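Chinitase A (Streptomyces coelicolor, PDB 3EBV) probably hydrolyses internal linkages of chitin as an endochitinase, this chain being its family 18 glycoside hydrolase domain. Local coordinates at residues Tyr10-Asn15 against Thr273-Thr278; Asp25-Tyr30 against Ala282-Val287; Ile32-Phe37 against Lys77-Val82. One frame throughout, in Å; residues are numbered along the deposited sequence. Where two conformers were deposited one is given.

The three interactions cluster in one TIM barrel, on its first three strands (6-12, 32-40 and 77-84) and last two helices (273-278 and 282-292). Interaction 1 lies at the seam where strand 6-12 pairs with the last strand, 267-271, and ties the end of the first to the helix after the last. Interaction 2 sets the loop between the first two strands on the final helix; its segments alternate with those of interaction 1. Interaction 3 pairs strands two and three, nested within both loops. Its centre lies about 12 Å from that of interaction 1 and 16 Å from that of interaction 2. Asp276 bridges interactions 1 and 2, so both chain ends are joined at the barrel seam.

Interaction 1: Tyr10-Asn15 against Thr273-Thr278; sequences YWQNFN and TNWDAT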
loop_
_atom_site.group_PDB
_atom_site.type_symbol
_atom_site.label_atom_id
_atom_site.label_comp_id
_atom_site.label_asym_id
_atom_site.label_seq_id
_atom_site.Cartn_x
_atom_site.Cartn_y
_atom_site.Cartn_z
ATOM N N TYR A 10 -3.678 -5.227 -3.119
ATOM C CA TYR A 10 -2.599 -5.704 -4.012
ATOM C C TYR A 10 -3.108 -6.813 -4.906
ATOM O O TYR A 10 -3.616 -7.802 -4.383
ATOM C CB TYR A 10 -1.407 -6.202 -3.197
ATOM C CG TYR A 10 -0.610 -5.050 -2.629
ATOM C CD1 TYR A 10 0.523 -4.588 -3.302
ATOM C CD2 TYR A 10 -1.010 -4.392 -1.449
ATOM C CE1 TYR A 10 1.270 -3.487 -2.822
ATOM C CE2 TYR A 10 -0.265 -3.294 -0.975
ATOM C CZ TYR A 10 0.849 -2.860 -1.663
ATOM O OH TYR A 10 1.543 -1.775 -1.178
ATOM N N TRP A 11 -2.947 -6.619 -6.229
ATOM C CA TRP A 11 -3.306 -7.679 -7.212
ATOM C C TRP A 11 -2.026 -8.342 -7.660
ATOM O O TRP A 11 -1.080 -7.661 -8.074
ATOM C CB TRP A 11 -4.009 -7.014 -8.377
ATOM C CG TRP A 11 -4.286 -7.941 -9.537
ATOM C CD1 TRP A 11 -5.364 -8.754 -9.664
ATOM C CD2 TRP A 11 -3.458 -8.148 -10.701
ATOM N NE1 TRP A 11 -5.273 -9.481 -10.856
ATOM C CE2 TRP A 11 -4.124 -9.123 -11.500
ATOM C CE3 TRP A 11 -2.226 -7.645 -11.132
ATOM C CZ2 TRP A 11 -3.615 -9.558 -12.739
ATOM C CZ3 TRP A 11 -1.700 -8.098 -12.363
ATOM C CH2 TRP A 11 -2.409 -9.041 -13.142
ATOM N N GLN A 12 -1.976 -9.680 -7.554
ATOM C CA GLN A 12 -0.744 -10.429 -7.870
ATOM C C GLN A 12 -0.478 -10.665 -9.352
ATOM O O GLN A 12 -1.279 -11.316 -10.027
ATOM C CB GLN A 12 -0.755 -11.786 -7.207
ATOM C CG GLN A 12 -0.872 -11.695 -5.651
ATOM C CD GLN A 12 -1.190 -13.040 -4.989
ATOM O OE1 GLN A 12 -1.411 -13.108 -3.790
ATOM N NE2 GLN A 12 -1.139 -14.154 -5.771
ATOM N N ASN A 13 0.663 -10.193 -9.816
ATOM C CA ASN A 13 1.151 -10.556 -11.174
ATOM C C ASN A 13 1.951 -11.842 -11.128
ATOM O O ASN A 13 3.039 -11.914 -11.702
ATOM C CB ASN A 13 2.016 -9.398 -11.719
ATOM C CG ASN A 13 2.478 -9.648 -13.156
ATOM O OD1 ASN A 13 1.697 -10.123 -13.965
ATOM N ND2 ASN A 13 3.727 -9.309 -13.454
ATOM N N PHE A 14 1.417 -12.852 -10.447
ATOM C CA PHE A 14 2.129 -14.121 -10.266
ATOM C C PHE A 14 1.179 -15.063 -9.571
ATOM O O PHE A 14 0.188 -14.633 -8.971
ATOM C CB PHE A 14 3.441 -13.956 -9.465
ATOM C CG PHE A 14 3.246 -13.326 -8.093
ATOM C CD1 PHE A 14 2.991 -14.130 -6.989
ATOM C CD2 PHE A 14 3.332 -11.950 -7.938
ATOM C CE1 PHE A 14 2.777 -13.563 -5.727
ATOM C CE2 PHE A 14 3.151 -11.379 -6.670
ATOM C CZ PHE A 14 2.869 -12.182 -5.576
ATOM N N ASN A 15 1.487 -16.354 -9.623
ATOM C CA ASN A 15 0.656 -17.361 -8.981
ATOM C C ASN A 15 1.398 -17.907 -7.765
ATOM O O ASN A 15 2.513 -18.465 -7.895
ATOM C CB ASN A 15 0.396 -18.493 -10.017
ATOM C CG ASN A 15 -0.463 -19.619 -9.477
ATOM O OD1 ASN A 15 -0.820 -19.667 -8.316
ATOM N ND2 ASN A 15 -0.775 -20.573 -10.354
ATOM N N THR A 273 -5.682 -9.118 -3.056
ATOM C CA THR A 273 -7.022 -9.386 -3.620
ATOM C C THR A 273 -7.173 -10.904 -3.881
ATOM O O THR A 273 -8.264 -11.460 -3.701
ATOM C CB THR A 273 -7.291 -8.555 -4.894
ATOM O OG1 THR A 273 -6.403 -8.958 -5.937
ATOM C CG2 THR A 273 -7.032 -7.055 -4.627
ATOM N N ASN A 274 -6.077 -11.546 -4.245
ATOM C CA ASN A 274 -6.130 -13.002 -4.585
ATOM C C ASN A 274 -6.417 -13.821 -3.357
ATOM O O ASN A 274 -7.271 -14.743 -3.385
ATOM C CB ASN A 274 -4.800 -13.409 -5.234
ATOM C CG ASN A 274 -4.451 -12.523 -6.409
ATOM O OD1 ASN A 274 -3.903 -11.407 -6.247
ATOM N ND2 ASN A 274 -4.751 -13.004 -7.626
ATOM N N TRP A 275 -5.724 -13.517 -2.248
ATOM C CA TRP A 275 -6.016 -14.235 -1.018
ATOM C C TRP A 275 -7.417 -13.871 -0.499
ATOM O O TRP A 275 -8.119 -14.738 0.042
ATOM C CB TRP A 275 -4.960 -13.959 0.048
ATOM C CG TRP A 275 -3.635 -14.591 -0.208
ATOM C CD1 TRP A 275 -2.439 -13.957 -0.323
ATOM C CD2 TRP A 275 -3.366 -15.990 -0.369
ATOM N NE1 TRP A 275 -1.418 -14.865 -0.526
ATOM C CE2 TRP A 275 -1.967 -16.125 -0.576
ATOM C CE3 TRP A 275 -4.169 -17.151 -0.324
ATOM C CZ2 TRP A 275 -1.334 -17.384 -0.778
ATOM C CZ3 TRP A 275 -3.541 -18.409 -0.553
ATOM C CH2 TRP A 275 -2.136 -18.505 -0.753
ATOM N N ASP A 276 -7.855 -12.625 -0.707
ATOM C CA ASP A 276 -9.233 -12.244 -0.308
ATOM C C ASP A 276 -10.257 -13.160 -1.037
ATOM O O ASP A 276 -11.183 -13.689 -0.414
ATOM C CB ASP A 276 -9.409 -10.743 -0.652
ATOM C CG ASP A 276 -10.768 -10.118 -0.262
ATOM O OD1 ASP A 276 -11.343 -10.462 0.800
ATOM O OD2 ASP A 276 -11.176 -9.236 -1.077
ATOM N N ALA A 277 -10.016 -13.379 -2.328
ATOM C CA ALA A 277 -10.922 -14.213 -3.173
ATOM C C ALA A 277 -10.907 -15.664 -2.698
ATOM O O ALA A 277 -11.983 -16.301 -2.624
ATOM C CB ALA A 277 -10.501 -14.133 -4.617
ATOM N N THR A 278 -9.715 -16.195 -2.383
ATOM C CA THR A 278 -9.640 -17.546 -1.816
ATOM C C THR A 278 -10.509 -17.663 -0.573
ATOM O O THR A 278 -11.153 -18.711 -0.308
ATOM C CB THR A 278 -8.175 -17.931 -1.556
ATOM O OG1 THR A 278 -7.553 -18.133 -2.841
ATOM C CG2 THR A 278 -8.075 -19.202 -0.673
HETATM O O HOH W 1 -3.791 -12.418 -10.306
#
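A buried, largely polar strand-to-helix junction joins the end of the first barrel strand to the short helix that follows the last one, their axes nearly perpendicular at 84°. At the start of the helix, Thr273 N donates to Tyr10 O over 2.8 Å, approaching from above the carbonyl plane. One residue on, Asn274 reaches back to the strand: its OD1 accepts Gln12 N at 2.9 Å, the donor lying in the carbonyl plane on a lone pair, with the N-H pointing almost straight at the oxygen (160°). The Gln12 side chain, CG anti to the carbonyl carbon and extended beyond, lays its amide over that of Asn274, the planes only 24° apart and Gln12 CD 3.6 Å from Asn274 CG. Gln12 OE1 is held by Ser272 OG and NE2 by Asn16 OD1, which fixes the stack, while Gln12 CB sits over the centre of the Phe14 ring. A water links Gln12 O to Asn274 ND2 and lies over one face of the Trp11 indole, near its rim. Thr273 OG1 rests 3.6 Å from Trp11 CA and hydrogen-bonds to Gln21 OE1. With both ends of the Asn274 amide engaged, OD1 by Gln12 N and ND2 by the water and Thr19 O, its rotation is fixed, and the helix start would probably polarise the Tyr10 carbonyl that it grips.

Interaction 2: Asp25-Tyr30 against Ala282-Val287; sequences DVPSAY and AWSNSV. With SO4 (sulfate ion), chain B.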
loop_
_atom_site.group_PDB
_atom_site.type_symbol
_atom_site.label_atom_id
_atom_site.label_comp_id
_atom_site.label_asym_id
_atom_site.label_seq_id
_atom_site.Cartn_x
_atom_site.Cartn_y
_atom_site.Cartn_z
ATOM N N ASP A 25 -11.537 -9.103 -12.362
ATOM C CA ASP A 25 -12.125 -9.896 -11.282
ATOM C C ASP A 25 -12.038 -9.227 -9.906
ATOM O O ASP A 25 -12.654 -9.679 -8.944
ATOM C CB ASP A 25 -11.432 -11.253 -11.144
ATOM C CG ASP A 25 -11.641 -12.153 -12.351
ATOM O OD1 ASP A 25 -12.799 -12.220 -12.832
ATOM O OD2 ASP A 25 -10.642 -12.796 -12.738
ATOM N N VAL A 26 -11.200 -8.195 -9.792
ATOM C CA VAL A 26 -11.001 -7.553 -8.488
ATOM C C VAL A 26 -12.313 -6.937 -7.984
ATOM O O VAL A 26 -12.969 -6.197 -8.713
ATOM C CB VAL A 26 -9.898 -6.474 -8.568
ATOM C CG1 VAL A 26 -9.841 -5.650 -7.250
ATOM C CG2 VAL A 26 -8.542 -7.146 -8.884
ATOM N N PRO A 27 -12.711 -7.267 -6.738
ATOM C CA PRO A 27 -13.948 -6.694 -6.170
ATOM C C PRO A 27 -14.071 -5.179 -6.259
ATOM O O PRO A 27 -13.061 -4.459 -6.168
ATOM C CB PRO A 27 -13.919 -7.145 -4.705
ATOM C CG PRO A 27 -13.147 -8.499 -4.750
ATOM C CD PRO A 27 -12.101 -8.283 -5.851
ATOM N N SER A 28 -15.316 -4.722 -6.387
ATOM C CA SER A 28 -15.590 -3.291 -6.503
ATOM C C SER A 28 -15.158 -2.480 -5.273
ATOM O O SER A 28 -14.915 -1.270 -5.410
ATOM C CB SER A 28 -17.081 -3.057 -6.767
ATOM O OG SER A 28 -17.851 -3.654 -5.778
ATOM N N ALA A 29 -15.035 -3.147 -4.126
ATOM C CA ALA A 29 -14.624 -2.468 -2.881
ATOM C C ALA A 29 -13.270 -1.795 -2.992
ATOM O O ALA A 29 -12.983 -0.846 -2.243
ATOM C CB ALA A 29 -14.586 -3.464 -1.741
ATOM N N TYR A 30 -12.403 -2.287 -3.890
ATOM C CA TYR A 30 -11.060 -1.755 -3.978
ATOM C C TYR A 30 -11.019 -0.479 -4.791
ATOM O O TYR A 30 -11.301 -0.469 -5.992
ATOM C CB TYR A 30 -10.113 -2.804 -4.556
ATOM C CG TYR A 30 -9.955 -3.979 -3.639
ATOM C CD1 TYR A 30 -9.160 -3.877 -2.492
ATOM C CD2 TYR A 30 -10.640 -5.196 -3.883
ATOM C CE1 TYR A 30 -9.022 -4.951 -1.624
ATOM C CE2 TYR A 30 -10.489 -6.292 -3.005
ATOM C CZ TYR A 30 -9.669 -6.165 -1.880
ATOM O OH TYR A 30 -9.448 -7.205 -0.974
ATOM N N ALA A 282 -14.479 -12.227 2.152
ATOM C CA ALA A 282 -14.984 -11.819 3.480
ATOM C C ALA A 282 -14.310 -10.518 3.931
ATOM O O ALA A 282 -14.999 -9.595 4.443
ATOM C CB ALA A 282 -14.745 -12.915 4.491
ATOM N N TRP A 283 -13.013 -10.402 3.721
ATOM C CA TRP A 283 -12.298 -9.214 4.233
ATOM C C TRP A 283 -12.788 -7.971 3.490
ATOM O O TRP A 283 -13.186 -6.967 4.131
ATOM C CB TRP A 283 -10.778 -9.416 4.092
ATOM C CG TRP A 283 -9.917 -8.428 4.850
ATOM C CD1 TRP A 283 -9.313 -8.639 6.056
ATOM C CD2 TRP A 283 -9.548 -7.110 4.423
ATOM N NE1 TRP A 283 -8.586 -7.512 6.435
ATOM C CE2 TRP A 283 -8.717 -6.554 5.458
ATOM C CE3 TRP A 283 -9.864 -6.314 3.309
ATOM C CZ2 TRP A 283 -8.172 -5.259 5.363
ATOM C CZ3 TRP A 283 -9.308 -5.036 3.200
ATOM C CH2 TRP A 283 -8.498 -4.508 4.245
ATOM N N SER A 284 -12.752 -7.957 2.153
ATOM C CA SER A 284 -13.168 -6.759 1.434
ATOM C C SER A 284 -14.670 -6.465 1.619
ATOM O O SER A 284 -15.075 -5.277 1.631
ATOM C CB SER A 284 -12.773 -6.781 -0.043
ATOM O OG SER A 284 -13.355 -7.907 -0.715
ATOM N N ASN A 285 -15.498 -7.510 1.756
ATOM C CA ASN A 285 -16.928 -7.257 1.993
ATOM C C ASN A 285 -17.093 -6.430 3.277
ATOM O O ASN A 285 -17.840 -5.457 3.283
ATOM C CB ASN A 285 -17.725 -8.551 2.107
ATOM C CG ASN A 285 -18.084 -9.133 0.747
ATOM O OD1 ASN A 285 -17.944 -8.471 -0.272
ATOM N ND2 ASN A 285 -18.621 -10.353 0.763
ATOM N N SER A 286 -16.422 -6.831 4.352
ATOM C CA SER A 286 -16.706 -6.213 5.670
ATOM C C SER A 286 -15.915 -4.914 5.804
ATOM O O SER A 286 -16.497 -3.884 6.176
ATOM C CB SER A 286 -16.351 -7.172 6.782
ATOM O OG SER A 286 -16.303 -6.455 8.023
ATOM N N VAL A 287 -14.599 -4.954 5.562
ATOM C CA VAL A 287 -13.774 -3.727 5.673
ATOM C C VAL A 287 -14.174 -2.704 4.628
ATOM O O VAL A 287 -14.259 -1.502 4.916
ATOM C CB VAL A 287 -12.260 -4.054 5.636
ATOM C CG1 VAL A 287 -11.443 -2.761 5.717
ATOM C CG2 VAL A 287 -11.934 -5.041 6.738
HETATM S S SO4 B . -20.296 -5.799 -7.712
HETATM O O1 SO4 B . -20.172 -5.141 -9.002
HETATM O O2 SO4 B . -21.630 -6.382 -7.513
HETATM O O3 SO4 B . -19.218 -6.852 -7.673
HETATM O O4 SO4 B . -20.128 -4.820 -6.635
#
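Tyr30 closes a type I turn from Pro27 and sends its side chain across to the final helix of the barrel. From CB, the first torsion (chi1 -66°) places CG anti to the carbonyl carbon, and the ring then extends along Ser284. Tyr30 CE2 is the first ring atom to arrive, 3.8 Å from Ser284 CB, while the edge on this side also has Pro27 CG in the ring plane. Tyr30 CZ follows at 3.7 Å from the same Ser284 CB. The tip comes closest, Tyr30 OH standing 3.5 Å from Ser284 CB, and its polar partner is the carboxylate of Asp276, on helix 273-278. Beyond it lies the Trp283 indole, with CE3 4.4 Å from Tyr30 OH; one face of that indole is filled by Val287 CG2 from the next turn of the same helix. Ser284 holds OG in the crowded position between its backbone N and carbonyl carbon (chi1 59°), from where OG also hydrogen-bonds to Asp276 OD2. The turn supplies the rest of the contact: Ala29 CB, pointing at the helix, lies 3.9 Å from Ser284 O, and Tyr30 N to Pro27 O (3.2 Å) holds the turn itself. At the exposed corner Ser28 OG donates to O4 of a sulfate ion, probably from the crystallisation liquor, at 2.7 Å. Van der Waals contacts alone thus join the two segments directly, and their polar link is indirect: the hydroxyls of Tyr30 and Ser284 converge on one oxygen, Asp276 OD2, an arrangement that would probably favour the charged form of this buried carboxylate.

Interaction 3: Ile32-Phe37 against Lys77-Val82; sequences IIAVAF and KVIISV
The Phe37 ring has the methyl of Ala36 on one face, CB 3.4 Å above the plane and over its centre, and Ser81 at its edge. This is the end of a parallel pair, the second and third strands of the TIM barrel, crossing at -31° with Ile32 to Val35 opposite Lys77 to Ile80. At that ring edge Ser81 O lies in the ring plane and Ser81 OG close to it, 3.4 Å from Phe37 CD1. The peptide bond before Phe37 is cis, which is consistent with the Ala36 methyl lying against the ring. Strand 77-84 is flanked on its other side by strand 115-120, whose Asp117 and Asp119 belong to the DxxDxDxE signature of family 18; Ser81 OG hydrogen-bonds to Asp117 and the Phe37 ring touches Asp119. Replacing Phe37 by an alanine would probably loosen this corner, since the cover over the Ala36 methyl and the edge contact with Ser81 would be lost. On the face turned into the barrel, Ile79 takes the crowded position for CG1 (chi1 64°), so that CG1 rests on Ala34 CB and CD1 reaches Ile32 CG2 at 3.7 Å. On the outer face Val35 straddles two neighbours: CG2 meets Val78 CG1 at 3.8 Å and CG1 meets Ile80 CD1 at 3.9 Å. Four backbone hydrogen bonds knit the pair, Ile33 and Val35 each giving and receiving one. The straightest is Val35 N to Ile79 O, 2.8 Å long with an N-H...O angle of 180°.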
loop_
_atom_site.group_PDB
_atom_site.type_symbol
_atom_site.label_atom_id
_atom_site.label_comp_id
_atom_site.label_asym_id
_atom_site.label_seq_id
_atom_site.Cartn_x
_atom_site.Cartn_y
_atom_site.Cartn_z
ATOM N N ILE A 32 -8.159 1.534 -4.895
ATOM C CA ILE A 32 -6.824 1.612 -5.440
ATOM C C ILE A 32 -6.352 0.180 -5.562
ATOM O O ILE A 32 -6.414 -0.578 -4.591
ATOM C CB ILE A 32 -5.838 2.403 -4.534
ATOM C CG1 ILE A 32 -6.339 3.844 -4.330
ATOM C CG2 ILE A 32 -4.424 2.410 -5.145
ATOM C CD1 ILE A 32 -5.465 4.640 -3.320
ATOM N N ILE A 33 -5.933 -0.188 -6.771
ATOM C CA ILE A 33 -5.404 -1.532 -7.042
ATOM C C ILE A 33 -3.927 -1.391 -7.342
ATOM O O ILE A 33 -3.548 -0.677 -8.292
ATOM C CB ILE A 33 -6.163 -2.211 -8.236
ATOM C CG1 ILE A 33 -7.656 -2.296 -7.940
ATOM C CG2 ILE A 33 -5.493 -3.583 -8.542
ATOM C CD1 ILE A 33 -8.504 -2.639 -9.202
ATOM N N ALA A 34 -3.102 -2.011 -6.503
ATOM C CA ALA A 34 -1.643 -1.986 -6.641
ATOM C C ALA A 34 -1.161 -3.286 -7.298
ATOM O O ALA A 34 -1.335 -4.384 -6.750
ATOM C CB ALA A 34 -0.968 -1.749 -5.271
ATOM N N VAL A 35 -0.602 -3.147 -8.512
ATOM C CA VAL A 35 -0.139 -4.289 -9.289
ATOM C C VAL A 35 1.229 -4.741 -8.759
ATOM O O VAL A 35 2.225 -3.979 -8.777
ATOM C CB VAL A 35 -0.074 -3.890 -10.752
ATOM C CG1 VAL A 35 0.626 -5.002 -11.574
ATOM C CG2 VAL A 35 -1.466 -3.630 -11.266
ATOM N N ALA A 36 1.294 -5.980 -8.269
ATOM C CA ALA A 36 2.463 -6.487 -7.591
ATOM C C ALA A 36 3.185 -7.548 -8.458
ATOM O O ALA A 36 2.667 -8.661 -8.561
ATOM C CB ALA A 36 2.039 -7.129 -6.238
ATOM N N PHE A 37 4.376 -7.296 -9.022
ATOM C CA PHE A 37 5.190 -6.094 -8.840
ATOM C C PHE A 37 5.953 -5.808 -10.135
ATOM O O PHE A 37 6.059 -6.687 -11.023
ATOM C CB PHE A 37 6.253 -6.344 -7.776
ATOM C CG PHE A 37 5.711 -6.631 -6.401
ATOM C CD1 PHE A 37 5.355 -5.579 -5.554
ATOM C CD2 PHE A 37 5.585 -7.937 -5.951
ATOM C CE1 PHE A 37 4.866 -5.839 -4.276
ATOM C CE2 PHE A 37 5.103 -8.196 -4.654
ATOM C CZ PHE A 37 4.735 -7.140 -3.825
ATOM N N LYS A 77 -8.340 3.614 -9.171
ATOM C CA LYS A 77 -6.976 3.944 -9.581
ATOM C C LYS A 77 -6.210 2.640 -9.647
ATOM O O LYS A 77 -6.440 1.738 -8.819
ATOM C CB LYS A 77 -6.282 4.910 -8.577
ATOM C CG LYS A 77 -7.018 6.230 -8.342
ATOM C CD LYS A 77 -6.892 7.089 -9.588
ATOM C CE LYS A 77 -7.674 8.385 -9.487
ATOM N NZ LYS A 77 -7.366 9.298 -10.677
ATOM N N VAL A 78 -5.315 2.512 -10.619
ATOM C CA VAL A 78 -4.484 1.314 -10.716
ATOM C C VAL A 78 -3.046 1.778 -10.764
ATOM O O VAL A 78 -2.688 2.562 -11.646
ATOM C CB VAL A 78 -4.810 0.456 -11.989
ATOM C CG1 VAL A 78 -3.984 -0.834 -12.020
ATOM C CG2 VAL A 78 -6.311 0.135 -12.039
ATOM N N ILE A 79 -2.230 1.323 -9.824
ATOM C CA ILE A 79 -0.850 1.780 -9.735
ATOM C C ILE A 79 0.102 0.594 -9.805
ATOM O O ILE A 79 -0.321 -0.547 -9.595
ATOM C CB ILE A 79 -0.638 2.607 -8.419
ATOM C CG1 ILE A 79 -0.864 1.716 -7.178
ATOM C CG2 ILE A 79 -1.565 3.841 -8.438
ATOM C CD1 ILE A 79 -0.749 2.509 -5.837
ATOM N N ILE A 80 1.364 0.851 -10.147
ATOM C CA ILE A 80 2.393 -0.194 -10.168
ATOM C C ILE A 80 3.168 -0.213 -8.857
ATOM O O ILE A 80 3.704 0.826 -8.451
ATOM C CB ILE A 80 3.330 -0.055 -11.436
ATOM C CG1 ILE A 80 4.333 -1.179 -11.523
ATOM C CG2 ILE A 80 4.011 1.331 -11.492
ATOM C CD1 ILE A 80 3.682 -2.557 -11.734
ATOM N N SER A 81 3.274 -1.392 -8.228
ATOM C CA SER A 81 4.063 -1.499 -6.992
ATOM C C SER A 81 5.454 -1.951 -7.307
ATOM O O SER A 81 5.647 -2.919 -8.065
ATOM C CB SER A 81 3.392 -2.451 -5.992
ATOM O OG SER A 81 4.117 -2.490 -4.779
ATOM N N VAL A 82 6.444 -1.286 -6.717
ATOM C CA VAL A 82 7.848 -1.667 -6.857
ATOM C C VAL A 82 8.354 -2.350 -5.598
ATOM O O VAL A 82 8.120 -1.842 -4.486
ATOM C CB VAL A 82 8.720 -0.422 -7.143
ATOM C CG1 VAL A 82 10.170 -0.825 -7.323
ATOM C CG2 VAL A 82 8.184 0.311 -8.388
#